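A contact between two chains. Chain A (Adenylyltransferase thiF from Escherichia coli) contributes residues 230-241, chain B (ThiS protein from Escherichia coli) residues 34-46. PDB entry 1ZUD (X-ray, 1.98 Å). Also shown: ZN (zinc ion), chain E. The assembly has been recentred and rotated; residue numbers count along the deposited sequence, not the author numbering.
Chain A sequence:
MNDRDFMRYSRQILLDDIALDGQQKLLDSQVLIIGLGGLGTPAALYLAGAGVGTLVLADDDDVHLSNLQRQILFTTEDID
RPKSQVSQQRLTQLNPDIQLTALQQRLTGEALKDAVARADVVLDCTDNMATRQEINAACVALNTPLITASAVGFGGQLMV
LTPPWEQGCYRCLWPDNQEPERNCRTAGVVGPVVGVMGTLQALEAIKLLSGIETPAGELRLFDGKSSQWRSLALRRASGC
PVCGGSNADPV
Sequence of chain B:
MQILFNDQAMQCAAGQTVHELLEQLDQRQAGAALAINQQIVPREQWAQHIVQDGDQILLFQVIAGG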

# COMPACT_ATOMS: atom_id res chain seq x y z
N ARG A 230 6.02 -5.83 -9.04
CA ARG A 230 7.17 -5.93 -9.91
C ARG A 230 7.54 -4.50 -10.32
O ARG A 230 6.66 -3.65 -10.46
CB ARG A 230 6.88 -6.83 -11.13
CG ARG A 230 5.79 -6.38 -12.05
CD ARG A 230 5.14 -7.61 -12.76
NE ARG A 230 6.14 -8.59 -13.18
CZ ARG A 230 5.88 -9.87 -13.46
NH1 ARG A 230 4.66 -10.35 -13.37
NH2 ARG A 230 6.86 -10.68 -13.82
N SER A 231 8.84 -4.25 -10.45
CA SER A 231 9.35 -2.95 -10.84
C SER A 231 10.03 -3.08 -12.18
O SER A 231 10.82 -4.00 -12.41
CB SER A 231 10.36 -2.44 -9.80
OG SER A 231 9.69 -2.15 -8.60
N LEU A 232 9.66 -2.20 -13.10
CA LEU A 232 10.24 -2.19 -14.41
C LEU A 232 10.82 -0.82 -14.67
O LEU A 232 10.17 0.21 -14.39
CB LEU A 232 9.18 -2.49 -15.47
CG LEU A 232 8.34 -3.77 -15.26
CD1 LEU A 232 7.22 -3.86 -16.29
CD2 LEU A 232 9.28 -5.03 -15.36
N ALA A 233 12.04 -0.81 -15.22
CA ALA A 233 12.71 0.43 -15.62
C ALA A 233 12.03 1.04 -16.87
O ALA A 233 11.90 0.37 -17.91
CB ALA A 233 14.23 0.11 -15.91
N LEU A 234 11.55 2.28 -16.75
CA LEU A 234 10.92 2.97 -17.87
C LEU A 234 12.06 3.35 -18.82
O LEU A 234 13.22 3.32 -18.43
CB LEU A 234 10.23 4.25 -17.40
CG LEU A 234 8.95 3.96 -16.60
CD1 LEU A 234 8.45 5.27 -15.85
CD2 LEU A 234 7.88 3.43 -17.57
N ARG A 235 11.74 3.69 -20.07
CA ARG A 235 12.77 4.05 -21.06
C ARG A 235 12.21 5.18 -21.94
O ARG A 235 11.05 5.13 -22.36
CB ARG A 235 13.11 2.80 -21.89
CG ARG A 235 14.15 3.01 -22.99
CD ARG A 235 14.87 1.69 -23.34
NE ARG A 235 15.96 1.90 -24.29
CZ ARG A 235 16.30 1.03 -25.25
NH1 ARG A 235 15.64 -0.12 -25.38
NH2 ARG A 235 17.27 1.34 -26.11
N ARG A 236 12.98 6.22 -22.22
CA ARG A 236 12.37 7.26 -23.05
C ARG A 236 12.31 6.79 -24.53
O ARG A 236 13.12 5.96 -24.96
CB ARG A 236 13.13 8.58 -22.89
CG ARG A 236 14.52 8.55 -23.34
CD ARG A 236 15.15 9.89 -23.00
NE ARG A 236 16.49 9.92 -23.57
CZ ARG A 236 17.58 9.48 -22.95
NH1 ARG A 236 17.49 9.01 -21.72
NH2 ARG A 236 18.75 9.43 -23.60
N ALA A 237 11.28 7.22 -25.23
CA ALA A 237 11.04 6.91 -26.63
C ALA A 237 11.61 8.08 -27.45
O ALA A 237 11.17 9.24 -27.31
CB ALA A 237 9.55 6.76 -26.87
N SER A 238 12.55 7.79 -28.34
CA SER A 238 13.17 8.87 -29.13
C SER A 238 12.14 9.70 -29.87
O SER A 238 12.26 10.92 -29.94
CB SER A 238 14.18 8.32 -30.12
OG SER A 238 13.51 7.58 -31.13
N GLY A 239 11.12 9.07 -30.41
CA GLY A 239 10.14 9.88 -31.12
C GLY A 239 9.06 10.59 -30.32
O GLY A 239 8.18 11.22 -30.92
N CYS A 240 9.13 10.53 -28.98
CA CYS A 240 8.08 11.14 -28.15
C CYS A 240 7.80 12.60 -28.44
O CYS A 240 8.69 13.45 -28.29
CB CYS A 240 8.39 10.97 -26.64
SG CYS A 240 7.02 11.50 -25.62
N PRO A 241 6.54 12.92 -28.82
CA PRO A 241 6.10 14.29 -29.13
C PRO A 241 6.07 15.18 -27.92
O PRO A 241 5.92 16.39 -28.06
CB PRO A 241 4.69 14.10 -29.71
CG PRO A 241 4.23 12.82 -29.08
CD PRO A 241 5.47 11.95 -29.13
N LEU B 34 5.51 -3.42 -23.26
CA LEU B 34 6.33 -4.61 -23.17
C LEU B 34 7.68 -4.34 -22.55
O LEU B 34 8.27 -3.29 -22.78
CB LEU B 34 6.48 -5.18 -24.59
CG LEU B 34 7.38 -6.41 -24.81
CD1 LEU B 34 6.76 -7.27 -25.83
CD2 LEU B 34 8.80 -5.99 -25.21
N ALA B 35 8.16 -5.28 -21.74
CA ALA B 35 9.46 -5.13 -21.14
C ALA B 35 10.27 -6.37 -21.46
O ALA B 35 9.71 -7.43 -21.67
CB ALA B 35 9.37 -4.98 -19.63
N ILE B 36 11.59 -6.19 -21.53
CA ILE B 36 12.51 -7.30 -21.78
C ILE B 36 13.54 -7.19 -20.68
O ILE B 36 14.15 -6.15 -20.51
CB ILE B 36 13.20 -7.18 -23.20
CG1 ILE B 36 12.19 -7.53 -24.29
CG2 ILE B 36 14.44 -8.14 -23.30
CD1 ILE B 36 12.66 -7.21 -25.73
N ASN B 37 13.72 -8.25 -19.92
CA ASN B 37 14.69 -8.21 -18.82
C ASN B 37 14.46 -7.00 -17.89
O ASN B 37 15.41 -6.27 -17.53
CB ASN B 37 16.11 -8.17 -19.39
CG ASN B 37 16.39 -9.36 -20.31
OD1 ASN B 37 15.87 -10.46 -20.09
ND2 ASN B 37 17.20 -9.14 -21.32
N GLN B 38 13.20 -6.82 -17.52
CA GLN B 38 12.73 -5.77 -16.63
C GLN B 38 12.93 -4.32 -17.05
O GLN B 38 12.93 -3.41 -16.21
CB GLN B 38 13.31 -5.97 -15.20
CG GLN B 38 12.84 -7.24 -14.53
CD GLN B 38 13.51 -8.44 -15.12
OE1 GLN B 38 12.87 -9.43 -15.51
NE2 GLN B 38 14.82 -8.36 -15.23
N GLN B 39 13.08 -4.10 -18.35
CA GLN B 39 13.20 -2.77 -18.86
C GLN B 39 12.22 -2.60 -20.00
O GLN B 39 12.15 -3.44 -20.90
CB GLN B 39 14.62 -2.47 -19.31
CG GLN B 39 14.75 -1.04 -19.82
CD GLN B 39 16.19 -0.71 -20.13
OE1 GLN B 39 16.97 -1.60 -20.53
NE2 GLN B 39 16.56 0.56 -19.96
N ILE B 40 11.45 -1.52 -19.97
CA ILE B 40 10.46 -1.27 -20.99
C ILE B 40 11.16 -1.12 -22.32
O ILE B 40 12.28 -0.59 -22.36
CB ILE B 40 9.67 0.08 -20.71
CG1 ILE B 40 8.82 -0.03 -19.43
CG2 ILE B 40 8.84 0.47 -21.94
CD1 ILE B 40 7.78 -1.12 -19.47
N VAL B 41 10.51 -1.61 -23.39
CA VAL B 41 11.02 -1.45 -24.77
C VAL B 41 9.95 -0.59 -25.43
O VAL B 41 8.83 -1.03 -25.64
CB VAL B 41 11.14 -2.79 -25.51
CG1 VAL B 41 11.58 -2.55 -26.94
CG2 VAL B 41 12.18 -3.64 -24.81
N PRO B 42 10.27 0.69 -25.73
CA PRO B 42 9.25 1.54 -26.35
C PRO B 42 8.63 0.89 -27.59
O PRO B 42 9.32 0.21 -28.38
CB PRO B 42 10.01 2.85 -26.66
CG PRO B 42 11.11 2.87 -25.56
CD PRO B 42 11.55 1.42 -25.59
N ARG B 43 7.32 1.07 -27.73
CA ARG B 43 6.58 0.47 -28.84
C ARG B 43 7.18 0.75 -30.23
O ARG B 43 7.24 -0.13 -31.09
CB ARG B 43 5.14 0.95 -28.78
CG ARG B 43 4.15 0.10 -29.50
CD ARG B 43 2.91 -0.05 -28.65
NE ARG B 43 1.80 -0.51 -29.46
CZ ARG B 43 1.19 0.26 -30.36
NH1 ARG B 43 1.60 1.51 -30.55
NH2 ARG B 43 0.18 -0.23 -31.08
N GLU B 44 7.67 1.97 -30.41
CA GLU B 44 8.27 2.36 -31.67
C GLU B 44 9.53 1.55 -31.98
O GLU B 44 10.05 1.61 -33.10
CB GLU B 44 8.57 3.89 -31.67
CG GLU B 44 9.63 4.37 -30.66
CD GLU B 44 9.80 5.91 -30.65
OE1 GLU B 44 10.92 6.39 -30.40
OE2 GLU B 44 8.81 6.63 -30.87
N GLN B 45 10.02 0.79 -31.01
CA GLN B 45 11.21 -0.00 -31.27
C GLN B 45 10.93 -1.49 -31.53
O GLN B 45 11.86 -2.28 -31.80
CB GLN B 45 12.21 0.14 -30.11
CG GLN B 45 12.82 1.55 -29.92
CD GLN B 45 13.60 1.70 -28.60
OE1 GLN B 45 14.35 0.79 -28.20
NE2 GLN B 45 13.44 2.84 -27.93
N TRP B 46 9.67 -1.88 -31.46
CA TRP B 46 9.29 -3.28 -31.64
C TRP B 46 9.57 -3.85 -33.03
O TRP B 46 9.91 -5.02 -33.15
CB TRP B 46 7.81 -3.49 -31.32
CG TRP B 46 7.44 -3.31 -29.85
CD1 TRP B 46 8.25 -2.85 -28.82
CD2 TRP B 46 6.13 -3.44 -29.29
NE1 TRP B 46 7.52 -2.68 -27.69
CE2 TRP B 46 6.21 -3.02 -27.94
CE3 TRP B 46 4.89 -3.85 -29.80
CZ2 TRP B 46 5.10 -3.01 -27.10
CZ3 TRP B 46 3.79 -3.84 -28.96
CH2 TRP B 46 3.90 -3.42 -27.62
ZN ZN E . 7.89 11.04 -23.51
O HOH W 1 15.79 2.43 -18.27
O HOH W 2 12.72 4.96 -29.20

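The backbone pairing is brief. Ala A233 forms a single beta bridge with Gln B39, their CA atoms 4.6 Å apart, and both of its polar backbone atoms are used: Ala A233 N donates to Gln B38 O at 2.9 Å, and Ile B40 N donates to Ala A233 O at 2.8 Å, nearly straight at 176°. Two CA-H...O contacts accompany the pair, Leu A232 CA to Gln B38 O and Gln B39 CA to Ala A233 O, each 3.5 Å. The bridge lies at the end of a type I' turn from Ile B36 to Gln B39, in which Asn B37 and Gln B38 both take positive phi. The turn is closed by Ile B36 N to Gln B39 O at 2.9 Å and Gln B39 N to Ile B36 O at 3.2 Å, leaving Gln B38 O free to accept from ThiF.

Apolar packing gathers around Ile B40, whose CA-to-CB bond points toward ThiF. Ile B40 CD1 lies 4.2 Å from Leu A232 CD1, and Ile B40 CG1 lies 4.0 Å from Leu A234 CD2. Leu A234 starts away from ThiS, yet the end of its side chain comes nearer and makes this contact. Leu A232 CD1 also reaches Ala B35 CB, at 4.1 Å, so one leucine methyl touches both ThiS strands. Farther along, Ala A237 CB rests 3.9 Å from Pro B42 CB, a small side chain against a rigid ring.

Arg A235 has the largest area covered by the other stretch, 109 Å², yet makes no hydrogen bond across the contact. Its extended chain lays Arg A235 CG 4.0 Å from Pro B42 CG, and Gln B45 OE1 sits over one face of the guanidinium, 3.2 Å from Arg A235 NH1. The angle is too poor for a hydrogen bond, because the N-H groups lie in the guanidinium plane.

The charged anchor is Glu B44, which meets the type I turn from Ala A237 to Cys A240. Glu B44 OE1 accepts from Ser A238 OG at 2.9 Å and from Gly A239 N at 2.7 Å, so a carboxylate is met by a hydroxyl and a backbone amide, with no basic side chain of the ThiF stretch among its partners. Glycine suits the site: an ideal CB there would lie 2.7 Å from Glu B44 OE2, a clash. The turn ends at Cys A240, whose SG binds the zinc ion at 2.3 Å, with three further ligand atoms elsewhere in the structure.

Two waters bridge further polar groups. Water 1 links Leu A234 O to Gln B39 NE2, and water 2 accepts from both Ser A238 N and Gln B45 NE2.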